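PDB 5L2P: arylesterase from Sulfolobus solfataricus, which hydrolyses aromatic esters, p-nitrophenyl esters of fatty acids and aryl dialkyl phosphates such as paraoxon. Local coordinates for residues L77-H82 with T108-D113; A151-S156 with A178-V183; V182-Y187 with A243-A248. All coordinates share one frame; numbering follows the deposited sequence.

All three contacts are buried and lie in or against the central sheet of the alpha/beta hydrolase fold. Interactions 1 and 2 each pair parallel strands of a beta-alpha-beta unit, and they touch, because strands 77-81 and 150-155 are themselves neighbours in the sheet. Interaction 3 shares Val182 and Val183 with interaction 2 and meets strand 242-248, the next in the sheet, at the point where strand 178-182 gives way to a loop. The chemistry changes accordingly: ladders of backbone hydrogen bonds with aliphatic and aromatic cover in the first two, one backbone bond with loose aliphatic contacts in the third. Interactions 1 and 3, about 17 Å apart between centres, do not touch.

Interaction 1. Residues L77-H82 with T108-D113; sequences LVMHFH and TVISVD
Met79 overlaps Ile110, running alongside it on the same face; bends at chi2 and chi3 bring its CE to 3.8 Å from Val112 CG2, which also lies at the edge of the Phe81 ring, in its plane. Toward the start of the strands the side chains of Leu77 and Ile110 cross obliquely, CD1 to CD1 at 3.7 Å. Flexible Met79 can bend along its beta-branched neighbours Ile110 and Val112, which suit extended strands. Four backbone bonds tie the parallel strands, the straightest from His80 N to Ile110 O (2.8 Å, 171° at the hydrogen). On the face of Val78 and Val109, the buried His80 ring has both nitrogens satisfied, ND1 by Ser98 and NE2 by Glu94. His82, of the motif thought to form the oxyanion hole, turns the CD2 edge of its ring to Val112 O (3.5 Å) and stacks on Tyr114. An alanine here would remove the ring, its stack on Tyr114 and its contact with Val112 O, and would probably leave this part of the motif less well held. Helix 124-138 covers the Met79 face, His80 meets Ser98 of helix 95-105 on the other, and strands 61-68 and 150-155 flank the pair.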
ATOM      1  N   LEU A  77      25.748 -27.459  -2.168  1.00 53.26           N
ATOM      2  CA  LEU A  77      26.633 -26.450  -1.630  1.00 52.25           C
ATOM      3  C   LEU A  77      25.967 -25.096  -1.649  1.00 51.14           C
ATOM      4  O   LEU A  77      25.377 -24.714  -2.636  1.00 54.22           O
ATOM      5  CB  LEU A  77      27.922 -26.397  -2.445  1.00 54.88           C
ATOM      6  CG  LEU A  77      28.886 -25.236  -2.142  1.00 53.39           C
ATOM      7  CD1 LEU A  77      29.519 -25.427  -0.786  1.00 50.71           C
ATOM      8  CD2 LEU A  77      29.920 -25.042  -3.245  1.00 55.09           C
ATOM      9  N   VAL A  78      26.085 -24.363  -0.541  1.00 51.00           N
ATOM     10  CA  VAL A  78      25.544 -23.025  -0.423  1.00 49.65           C
ATOM     11  C   VAL A  78      26.651 -22.027  -0.161  1.00 50.38           C
ATOM     12  O   VAL A  78      27.333 -22.121   0.846  1.00 49.76           O
ATOM     13  CB  VAL A  78      24.520 -22.947   0.706  1.00 50.24           C
ATOM     14  CG1 VAL A  78      24.004 -21.513   0.888  1.00 48.99           C
ATOM     15  CG2 VAL A  78      23.355 -23.919   0.443  1.00 54.07           C
ATOM     16  N   MET A  79      26.846 -21.090  -1.093  1.00 52.77           N
ATOM     17  CA  MET A  79      27.796 -20.004  -0.912  1.00 53.88           C
ATOM     18  C   MET A  79      27.100 -18.889  -0.158  1.00 56.57           C
ATOM     19  O   MET A  79      26.038 -18.411  -0.585  1.00 55.84           O
ATOM     20  CB  MET A  79      28.272 -19.460  -2.231  1.00 55.95           C
ATOM     21  CG  MET A  79      28.947 -20.466  -3.133  1.00 59.05           C
ATOM     22  SD  MET A  79      30.467 -21.110  -2.469  1.00 64.68           S
ATOM     23  CE  MET A  79      31.442 -19.647  -2.224  1.00 63.33           C
ATOM     24  N   HIS A  80      27.714 -18.455   0.944  1.00 54.81           N
ATOM     25  CA  HIS A  80      27.098 -17.466   1.801  1.00 56.12           C
ATOM     26  C   HIS A  80      27.921 -16.177   1.793  1.00 53.36           C
ATOM     27  O   HIS A  80      29.082 -16.180   2.164  1.00 54.37           O
ATOM     28  CB  HIS A  80      26.983 -18.024   3.217  1.00 60.21           C
ATOM     29  CG  HIS A  80      26.373 -17.065   4.205  1.00 63.17           C
ATOM     30  ND1 HIS A  80      26.478 -17.237   5.569  1.00 61.81           N
ATOM     31  CD2 HIS A  80      25.662 -15.923   4.028  1.00 63.85           C
ATOM     32  CE1 HIS A  80      25.856 -16.255   6.193  1.00 62.09           C
ATOM     33  NE2 HIS A  80      25.345 -15.446   5.280  1.00 64.69           N
ATOM     34  N   PHE A  81      27.301 -15.085   1.358  1.00 51.44           N
ATOM     35  CA  PHE A  81      27.919 -13.784   1.372  1.00 48.94           C
ATOM     36  C   PHE A  81      27.242 -12.941   2.446  1.00 48.96           C
ATOM     37  O   PHE A  81      26.007 -12.756   2.397  1.00 48.66           O
ATOM     38  CB  PHE A  81      27.754 -13.127   0.011  1.00 51.16           C
ATOM     39  CG  PHE A  81      28.078 -14.024  -1.167  1.00 50.71           C
ATOM     40  CD1 PHE A  81      29.194 -14.816  -1.162  1.00 52.52           C
ATOM     41  CD2 PHE A  81      27.279 -14.026  -2.279  1.00 53.19           C
ATOM     42  CE1 PHE A  81      29.522 -15.604  -2.248  1.00 54.73           C
ATOM     43  CE2 PHE A  81      27.591 -14.812  -3.396  1.00 56.02           C
ATOM     44  CZ  PHE A  81      28.714 -15.624  -3.362  1.00 55.95           C
ATOM     45  N   HIS A  82      28.017 -12.455   3.431  1.00 45.91           N
ATOM     46  CA  HIS A  82      27.451 -11.643   4.516  1.00 44.69           C
ATOM     47  C   HIS A  82      27.029 -10.262   4.052  1.00 45.33           C
ATOM     48  O   HIS A  82      27.459  -9.802   3.011  1.00 48.35           O
ATOM     49  CB  HIS A  82      28.466 -11.499   5.677  1.00 46.22           C
ATOM     50  CG  HIS A  82      29.676 -10.688   5.320  1.00 44.49           C
ATOM     51  ND1 HIS A  82      29.700  -9.319   5.417  1.00 43.35           N
ATOM     52  CD2 HIS A  82      30.894 -11.052   4.844  1.00 44.40           C
ATOM     53  CE1 HIS A  82      30.885  -8.870   5.026  1.00 43.90           C
ATOM     54  NE2 HIS A  82      31.627  -9.900   4.680  1.00 44.32           N
ATOM     55  N   THR A 108      26.890 -28.710   2.950  1.00 53.92           N
ATOM     56  CA  THR A 108      28.052 -27.868   3.178  1.00 53.39           C
ATOM     57  C   THR A 108      27.772 -26.401   2.856  1.00 52.99           C
ATOM     58  O   THR A 108      27.113 -26.084   1.868  1.00 52.38           O
ATOM     59  CB  THR A 108      29.175 -28.322   2.248  1.00 55.54           C
ATOM     60  OG1 THR A 108      29.290 -29.768   2.283  1.00 56.90           O
ATOM     61  CG2 THR A 108      30.504 -27.601   2.616  1.00 58.30           C
ATOM     62  N   VAL A 109      28.263 -25.509   3.696  1.00 53.79           N
ATOM     63  CA  VAL A 109      28.096 -24.072   3.507  1.00 54.04           C
ATOM     64  C   VAL A 109      29.474 -23.411   3.547  1.00 55.34           C
ATOM     65  O   VAL A 109      30.300 -23.748   4.404  1.00 58.77           O
ATOM     66  CB  VAL A 109      27.207 -23.488   4.604  1.00 55.14           C
ATOM     67  CG1 VAL A 109      27.191 -21.966   4.546  1.00 56.41           C
ATOM     68  CG2 VAL A 109      25.795 -24.060   4.505  1.00 55.06           C
ATOM     69  N   ILE A 110      29.724 -22.504   2.614  1.00 54.27           N
ATOM     70  CA  ILE A 110      30.993 -21.775   2.566  1.00 55.17           C
ATOM     71  C   ILE A 110      30.730 -20.273   2.649  1.00 54.75           C
ATOM     72  O   ILE A 110      30.100 -19.680   1.753  1.00 54.68           O
ATOM     73  CB  ILE A 110      31.787 -22.075   1.282  1.00 54.65           C
ATOM     74  CG1 ILE A 110      32.135 -23.558   1.235  1.00 55.09           C
ATOM     75  CG2 ILE A 110      33.034 -21.199   1.190  1.00 52.95           C
ATOM     76  CD1 ILE A 110      32.863 -23.980  -0.037  1.00 56.70           C
ATOM     77  N   SER A 111      31.219 -19.664   3.726  1.00 53.49           N
ATOM     78  CA  SER A 111      31.036 -18.244   3.959  1.00 50.54           C
ATOM     79  C   SER A 111      32.282 -17.513   3.442  1.00 50.79           C
ATOM     80  O   SER A 111      33.410 -17.984   3.661  1.00 52.26           O
ATOM     81  CB  SER A 111      30.855 -18.013   5.443  1.00 52.34           C
ATOM     82  OG  SER A 111      30.536 -16.670   5.730  1.00 54.43           O
ATOM     83  N   VAL A 112      32.090 -16.385   2.753  1.00 49.19           N
ATOM     84  CA  VAL A 112      33.199 -15.661   2.140  1.00 52.23           C
ATOM     85  C   VAL A 112      33.469 -14.294   2.808  1.00 53.05           C
ATOM     86  O   VAL A 112      32.527 -13.513   3.045  1.00 57.80           O
ATOM     87  CB  VAL A 112      32.939 -15.437   0.646  1.00 54.16           C
ATOM     88  CG1 VAL A 112      34.183 -14.876  -0.053  1.00 56.37           C
ATOM     89  CG2 VAL A 112      32.491 -16.734  -0.021  1.00 54.73           C
ATOM     90  N   ASP A 113      34.730 -14.019   3.122  1.00 54.11           N
ATOM     91  CA  ASP A 113      35.165 -12.677   3.563  1.00 57.82           C
ATOM     92  C   ASP A 113      35.635 -11.805   2.409  1.00 57.22           C
ATOM     93  O   ASP A 113      36.822 -11.548   2.280  1.00 59.91           O
ATOM     94  CB  ASP A 113      36.305 -12.776   4.601  1.00 59.86           C
ATOM     95  CG  ASP A 113      35.845 -12.555   5.995  1.00 59.35           C
ATOM     96  OD1 ASP A 113      34.720 -12.030   6.207  1.00 63.33           O
ATOM     97  OD2 ASP A 113      36.646 -12.892   6.869  1.00 66.78           O
TER

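Interaction 2. Residues A151-S156 with A178-V183; sequences ATFGIS and AQVPVV
Five backbone hydrogen bonds join these almost exactly parallel strands, whose axes make an angle of 2°. Thr152 and Gly154 each give an N-H and receive one through O, so the partner strand is gripped from alternate residues. The bonds are straightest at the C-terminal end, where the N-H groups of Val182 and Ser156 point almost straight down the carbonyls of Gly154 and Val182, with Val182 N to Gly154 O at 2.8 Å and Ser156 N to Val182 O at 2.9 Å. Pro181 lacks an N-H, but its nitrogen faces away from strand 151-155, so the ring costs this ladder nothing.

Apolar contacts fill one face. Phe153 holds CG anti to the backbone N (chi1 173°), which carries its ring obliquely across the two valines: CD2 lies 3.6 Å from Val180 CG1, and CE2 3.9 Å from Val182 CG2. Beyond them Ile155 lies alongside Val182, and its CG2 meets Val183 CG2 at 3.8 Å. Two small alanines, Ala151 and Ala178, bring their methyls to 4.0 Å CB to CB.

The polar ends find partners outside the two segments. Ser156, inferred to be the catalytic nucleophile, has a positive phi (69°), consistent with a nucleophile elbow in the Gly154-Ser156-Gly158 pattern; its N is held by the ladder, while its OG turns to His281 NE2. Gln179 NE2 bonds to Pro241 O.

Helix 157-171 packs on Thr152, Gln179 and Pro181, helix 287-305 lies against Phe153, Val180 and Val182, and strands 77-81 and 242-248 border the pair.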
ATOM      1  N   ALA A 151      24.313 -23.354  -4.773  1.00 50.25           N
ATOM      2  CA  ALA A 151      23.394 -22.236  -4.574  1.00 48.34           C
ATOM      3  C   ALA A 151      24.106 -21.064  -3.893  1.00 49.42           C
ATOM      4  O   ALA A 151      25.132 -21.260  -3.216  1.00 49.76           O
ATOM      5  CB  ALA A 151      22.235 -22.675  -3.707  1.00 47.45           C
ATOM      6  N   THR A 152      23.556 -19.850  -4.054  1.00 46.42           N
ATOM      7  CA  THR A 152      24.040 -18.690  -3.379  1.00 46.84           C
ATOM      8  C   THR A 152      23.024 -18.110  -2.395  1.00 47.60           C
ATOM      9  O   THR A 152      21.819 -18.193  -2.603  1.00 50.50           O
ATOM     10  CB  THR A 152      24.470 -17.616  -4.372  1.00 47.29           C
ATOM     11  OG1 THR A 152      23.396 -17.306  -5.261  1.00 48.55           O
ATOM     12  CG2 THR A 152      25.733 -18.057  -5.151  1.00 47.35           C
ATOM     13  N   PHE A 153      23.523 -17.517  -1.304  1.00 48.20           N
ATOM     14  CA  PHE A 153      22.693 -16.983  -0.236  1.00 44.62           C
ATOM     15  C   PHE A 153      23.351 -15.723   0.327  1.00 44.47           C
ATOM     16  O   PHE A 153      24.570 -15.633   0.396  1.00 46.76           O
ATOM     17  CB  PHE A 153      22.524 -18.049   0.825  1.00 45.39           C
ATOM     18  CG  PHE A 153      21.838 -17.578   2.063  1.00 46.89           C
ATOM     19  CD1 PHE A 153      22.584 -17.017   3.102  1.00 48.95           C
ATOM     20  CD2 PHE A 153      20.459 -17.739   2.225  1.00 48.40           C
ATOM     21  CE1 PHE A 153      21.969 -16.582   4.275  1.00 49.01           C
ATOM     22  CE2 PHE A 153      19.826 -17.294   3.388  1.00 50.37           C
ATOM     23  CZ  PHE A 153      20.603 -16.730   4.426  1.00 49.47           C
ATOM     24  N   GLY A 154      22.560 -14.729   0.698  1.00 43.33           N
ATOM     25  CA  GLY A 154      23.097 -13.477   1.128  1.00 44.27           C
ATOM     26  C   GLY A 154      22.056 -12.550   1.686  1.00 46.58           C
ATOM     27  O   GLY A 154      20.930 -12.565   1.243  1.00 46.94           O
ATOM     28  N   ILE A 155      22.460 -11.743   2.686  1.00 52.78           N
ATOM     29  CA  ILE A 155      21.572 -10.815   3.392  1.00 51.98           C
ATOM     30  C   ILE A 155      21.992  -9.370   3.135  1.00 53.37           C
ATOM     31  O   ILE A 155      23.132  -9.028   3.275  1.00 55.62           O
ATOM     32  CB  ILE A 155      21.543 -11.118   4.899  1.00 51.32           C
ATOM     33  CG1 ILE A 155      21.020 -12.548   5.130  1.00 53.75           C
ATOM     34  CG2 ILE A 155      20.728 -10.092   5.682  1.00 49.82           C
ATOM     35  CD1 ILE A 155      21.268 -13.116   6.513  1.00 55.41           C
ATOM     36  N   SER A 156      21.058  -8.540   2.698  1.00 56.12           N
ATOM     37  CA  SER A 156      21.283  -7.092   2.549  1.00 58.87           C
ATOM     38  C   SER A 156      22.288  -6.718   1.402  1.00 57.83           C
ATOM     39  O   SER A 156      21.988  -6.853   0.239  1.00 64.00           O
ATOM     40  CB  SER A 156      21.668  -6.509   3.911  1.00 62.85           C
ATOM     41  OG  SER A 156      21.873  -5.124   3.809  1.00 71.99           O
ATOM     42  N   ALA A 178      20.394 -22.385  -7.594  1.00 52.74           N
ATOM     43  CA  ALA A 178      19.489 -21.478  -6.899  1.00 48.69           C
ATOM     44  C   ALA A 178      20.174 -20.214  -6.389  1.00 50.33           C
ATOM     45  O   ALA A 178      21.384 -20.145  -6.280  1.00 46.77           O
ATOM     46  CB  ALA A 178      18.844 -22.194  -5.735  1.00 47.47           C
ATOM     47  N   GLN A 179      19.363 -19.193  -6.110  1.00 56.15           N
ATOM     48  CA  GLN A 179      19.840 -17.946  -5.504  1.00 53.89           C
ATOM     49  C   GLN A 179      18.853 -17.500  -4.431  1.00 51.78           C
ATOM     50  O   GLN A 179      17.628 -17.537  -4.630  1.00 48.45           O
ATOM     51  CB  GLN A 179      19.978 -16.847  -6.571  1.00 58.12           C
ATOM     52  CG  GLN A 179      18.691 -16.558  -7.336  1.00 59.60           C
ATOM     53  CD  GLN A 179      18.844 -15.323  -8.202  1.00 65.00           C
ATOM     54  OE1 GLN A 179      19.464 -14.319  -7.778  1.00 64.25           O
ATOM     55  NE2 GLN A 179      18.298 -15.382  -9.442  1.00 66.93           N
ATOM     56  N   VAL A 180      19.392 -17.064  -3.296  1.00 49.87           N
ATOM     57  CA  VAL A 180      18.572 -16.662  -2.181  1.00 48.77           C
ATOM     58  C   VAL A 180      18.991 -15.300  -1.644  1.00 50.65           C
ATOM     59  O   VAL A 180      19.669 -15.219  -0.632  1.00 49.92           O
ATOM     60  CB  VAL A 180      18.606 -17.713  -1.063  1.00 48.77           C
ATOM     61  CG1 VAL A 180      17.580 -17.402   0.018  1.00 47.91           C
ATOM     62  CG2 VAL A 180      18.297 -19.084  -1.649  1.00 49.41           C
ATOM     63  N   PRO A 181      18.562 -14.217  -2.327  1.00 51.33           N
ATOM     64  CA  PRO A 181      18.768 -12.881  -1.783  1.00 49.67           C
ATOM     65  C   PRO A 181      17.739 -12.560  -0.719  1.00 49.96           C
ATOM     66  O   PRO A 181      16.530 -12.526  -0.988  1.00 50.86           O
ATOM     67  CB  PRO A 181      18.611 -11.969  -3.005  1.00 50.34           C
ATOM     68  CG  PRO A 181      17.782 -12.741  -3.960  1.00 49.78           C
ATOM     69  CD  PRO A 181      17.890 -14.190  -3.640  1.00 49.75           C
ATOM     70  N   VAL A 182      18.223 -12.323   0.493  1.00 50.17           N
ATOM     71  CA  VAL A 182      17.376 -11.947   1.600  1.00 47.60           C
ATOM     72  C   VAL A 182      17.551 -10.443   1.829  1.00 49.82           C
ATOM     73  O   VAL A 182      18.668  -9.917   1.903  1.00 52.08           O
ATOM     74  CB  VAL A 182      17.788 -12.716   2.847  1.00 49.85           C
ATOM     75  CG1 VAL A 182      16.973 -12.276   4.066  1.00 51.76           C
ATOM     76  CG2 VAL A 182      17.644 -14.200   2.592  1.00 49.29           C
ATOM     77  N   VAL A 183      16.430  -9.754   1.957  1.00 50.14           N
ATOM     78  CA  VAL A 183      16.402  -8.305   2.059  1.00 50.08           C
ATOM     79  C   VAL A 183      17.482  -7.583   1.220  1.00 48.37           C
ATOM     80  O   VAL A 183      18.113  -6.651   1.692  1.00 49.04           O
ATOM     81  CB  VAL A 183      16.402  -7.852   3.534  1.00 53.63           C
ATOM     82  CG1 VAL A 183      15.127  -8.383   4.229  1.00 55.28           C
ATOM     83  CG2 VAL A 183      17.685  -8.309   4.266  1.00 52.59           C
TER

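Interaction 3. Residues V182-Y187 with A243-A248; sequences VVPFVY and AIVVTA
Val182 and Val246 stand beside each other on neighbouring chain segments, their backbones joined by a single bridge, CG1 of the first meeting CB of the second at 4.3 Å; both have CG1 anti to the backbone N, and their beta-branched shape suits extended chain. One residue on, the backbone of Val183 turns into the left-handed region (phi 35°), leaving the strand, and its side chain takes a different course. Its CG1, anti to the carbonyl carbon, passes over the partner backbone, 3.8 Å from Val246 O and 3.9 Å from Ala248 N; the small side chain of Ala248 suits the spot, its CB being 4.3 Å from the same methyl. Pro184 then sets its ring beside the strand, CD 3.9 Å from Val246 O and CG loosely against Val245 CG1, and its closed ring helps fix the chain as it moves away. Thr247 points away from this loop, and its OG1 is hydrogen-bonded to Glu258 OE2.

Between these side chains runs one hydrogen bond, Val183 N to Val246 O (2.7 Å), with the donor in the carbonyl plane and an angle of 149° at the hydrogen. The bond satisfies the N-H of the turning residue, which would otherwise be costly to bury among aliphatic groups. Val183, which also touches the inferred active-site residues Asp251 and His281, is thereby tied to strand 242-248; the contact is neutral and aliphatic, and brings no further charge beside them.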
ATOM      1  N   VAL A 182      18.223 -12.323   0.493  1.00 50.17           N
ATOM      2  CA  VAL A 182      17.376 -11.947   1.600  1.00 47.60           C
ATOM      3  C   VAL A 182      17.551 -10.443   1.829  1.00 49.82           C
ATOM      4  O   VAL A 182      18.668  -9.917   1.903  1.00 52.08           O
ATOM      5  CB  VAL A 182      17.788 -12.716   2.847  1.00 49.85           C
ATOM      6  CG1 VAL A 182      16.973 -12.276   4.066  1.00 51.76           C
ATOM      7  CG2 VAL A 182      17.644 -14.200   2.592  1.00 49.29           C
ATOM      8  N   VAL A 183      16.430  -9.754   1.957  1.00 50.14           N
ATOM      9  CA  VAL A 183      16.402  -8.305   2.059  1.00 50.08           C
ATOM     10  C   VAL A 183      17.482  -7.583   1.220  1.00 48.37           C
ATOM     11  O   VAL A 183      18.113  -6.651   1.692  1.00 49.04           O
ATOM     12  CB  VAL A 183      16.402  -7.852   3.534  1.00 53.63           C
ATOM     13  CG1 VAL A 183      15.127  -8.383   4.229  1.00 55.28           C
ATOM     14  CG2 VAL A 183      17.685  -8.309   4.266  1.00 52.59           C
ATOM     15  N   PRO A 184      17.595  -7.930  -0.054  1.00 47.23           N
ATOM     16  CA  PRO A 184      18.622  -7.362  -0.886  1.00 47.80           C
ATOM     17  C   PRO A 184      18.507  -5.880  -1.256  1.00 48.29           C
ATOM     18  O   PRO A 184      17.398  -5.322  -1.365  1.00 52.51           O
ATOM     19  CB  PRO A 184      18.447  -8.162  -2.205  1.00 51.58           C
ATOM     20  CG  PRO A 184      16.984  -8.403  -2.290  1.00 49.92           C
ATOM     21  CD  PRO A 184      16.549  -8.625  -0.862  1.00 50.53           C
ATOM     22  N   PHE A 185      19.665  -5.275  -1.504  1.00 45.99           N
ATOM     23  CA  PHE A 185      19.766  -4.025  -2.270  1.00 43.72           C
ATOM     24  C   PHE A 185      19.954  -4.370  -3.745  1.00 44.70           C
ATOM     25  O   PHE A 185      20.911  -5.054  -4.111  1.00 42.63           O
ATOM     26  CB  PHE A 185      20.948  -3.189  -1.768  1.00 41.91           C
ATOM     27  CG  PHE A 185      21.177  -1.928  -2.537  1.00 39.73           C
ATOM     28  CD1 PHE A 185      21.860  -1.942  -3.761  1.00 39.55           C
ATOM     29  CD2 PHE A 185      20.712  -0.713  -2.062  1.00 38.30           C
ATOM     30  CE1 PHE A 185      22.082  -0.758  -4.476  1.00 37.33           C
ATOM     31  CE2 PHE A 185      20.927   0.457  -2.793  1.00 37.45           C
ATOM     32  CZ  PHE A 185      21.612   0.421  -3.995  1.00 36.67           C
ATOM     33  N   VAL A 186      19.060  -3.864  -4.599  1.00 45.14           N
ATOM     34  CA  VAL A 186      19.130  -4.127  -6.050  1.00 45.24           C
ATOM     35  C   VAL A 186      19.040  -2.884  -6.927  1.00 47.34           C
ATOM     36  O   VAL A 186      19.165  -2.986  -8.145  1.00 52.04           O
ATOM     37  CB  VAL A 186      18.022  -5.089  -6.495  1.00 44.95           C
ATOM     38  CG1 VAL A 186      18.264  -6.460  -5.917  1.00 45.43           C
ATOM     39  CG2 VAL A 186      16.623  -4.601  -6.108  1.00 43.82           C
ATOM     40  N   TYR A 187      18.852  -1.714  -6.327  1.00 47.38           N
ATOM     41  CA  TYR A 187      18.589  -0.497  -7.093  1.00 47.52           C
ATOM     42  C   TYR A 187      18.678   0.756  -6.211  1.00 46.74           C
ATOM     43  O   TYR A 187      18.463   0.686  -4.994  1.00 46.92           O
ATOM     44  CB  TYR A 187      17.151  -0.573  -7.704  1.00 48.01           C
ATOM     45  CG  TYR A 187      16.849   0.535  -8.691  1.00 48.60           C
ATOM     46  CD1 TYR A 187      17.598   0.662  -9.860  1.00 49.10           C
ATOM     47  CD2 TYR A 187      15.840   1.471  -8.456  1.00 50.26           C
ATOM     48  CE1 TYR A 187      17.377   1.695 -10.751  1.00 50.84           C
ATOM     49  CE2 TYR A 187      15.559   2.481  -9.391  1.00 50.40           C
ATOM     50  CZ  TYR A 187      16.343   2.588 -10.538  1.00 52.05           C
ATOM     51  OH  TYR A 187      16.165   3.584 -11.497  1.00 53.16           O
ATOM     52  N   ALA A 243      14.895 -18.587  -7.868  1.00 50.96           N
ATOM     53  CA  ALA A 243      15.098 -17.630  -6.783  1.00 51.30           C
ATOM     54  C   ALA A 243      14.163 -17.763  -5.585  1.00 50.76           C
ATOM     55  O   ALA A 243      12.991 -18.037  -5.738  1.00 50.11           O
ATOM     56  CB  ALA A 243      15.003 -16.219  -7.322  1.00 51.06           C
ATOM     57  N   ILE A 244      14.700 -17.538  -4.399  1.00 51.74           N
ATOM     58  CA  ILE A 244      13.898 -17.329  -3.210  1.00 50.50           C
ATOM     59  C   ILE A 244      14.240 -15.934  -2.687  1.00 50.57           C
ATOM     60  O   ILE A 244      15.268 -15.749  -2.069  1.00 50.77           O
ATOM     61  CB  ILE A 244      14.203 -18.390  -2.141  1.00 51.78           C
ATOM     62  CG1 ILE A 244      13.873 -19.773  -2.694  1.00 54.20           C
ATOM     63  CG2 ILE A 244      13.409 -18.133  -0.866  1.00 52.57           C
ATOM     64  CD1 ILE A 244      14.387 -20.941  -1.877  1.00 57.45           C
ATOM     65  N   VAL A 245      13.368 -14.956  -2.941  1.00 49.91           N
ATOM     66  CA  VAL A 245      13.539 -13.572  -2.457  1.00 47.14           C
ATOM     67  C   VAL A 245      12.695 -13.300  -1.219  1.00 47.04           C
ATOM     68  O   VAL A 245      11.504 -13.522  -1.201  1.00 45.51           O
ATOM     69  CB  VAL A 245      13.212 -12.534  -3.530  1.00 45.05           C
ATOM     70  CG1 VAL A 245      13.564 -11.142  -3.079  1.00 44.85           C
ATOM     71  CG2 VAL A 245      13.956 -12.837  -4.814  1.00 45.72           C
ATOM     72  N   VAL A 246      13.358 -12.823  -0.167  1.00 46.42           N
ATOM     73  CA  VAL A 246      12.701 -12.602   1.107  1.00 45.24           C
ATOM     74  C   VAL A 246      12.819 -11.127   1.452  1.00 44.66           C
ATOM     75  O   VAL A 246      13.889 -10.550   1.302  1.00 47.91           O
ATOM     76  CB  VAL A 246      13.324 -13.454   2.212  1.00 47.67           C
ATOM     77  CG1 VAL A 246      12.569 -13.286   3.542  1.00 50.05           C
ATOM     78  CG2 VAL A 246      13.304 -14.901   1.803  1.00 48.38           C
ATOM     79  N   THR A 247      11.700 -10.510   1.840  1.00 42.34           N
ATOM     80  CA  THR A 247      11.679  -9.133   2.224  1.00 39.98           C
ATOM     81  C   THR A 247      11.085  -8.979   3.637  1.00 40.99           C
ATOM     82  O   THR A 247      10.471  -9.911   4.179  1.00 41.11           O
ATOM     83  CB  THR A 247      10.893  -8.273   1.226  1.00 39.48           C
ATOM     84  OG1 THR A 247       9.548  -8.747   1.080  1.00 40.56           O
ATOM     85  CG2 THR A 247      11.586  -8.236  -0.119  1.00 38.59           C
ATOM     86  N   ALA A 248      11.252  -7.783   4.211  1.00 39.33           N
ATOM     87  CA  ALA A 248      10.636  -7.436   5.459  1.00 38.87           C
ATOM     88  C   ALA A 248       9.705  -6.227   5.293  1.00 37.82           C
ATOM     89  O   ALA A 248      10.021  -5.282   4.565  1.00 37.01           O
ATOM     90  CB  ALA A 248      11.712  -7.116   6.481  1.00 39.59           C
TER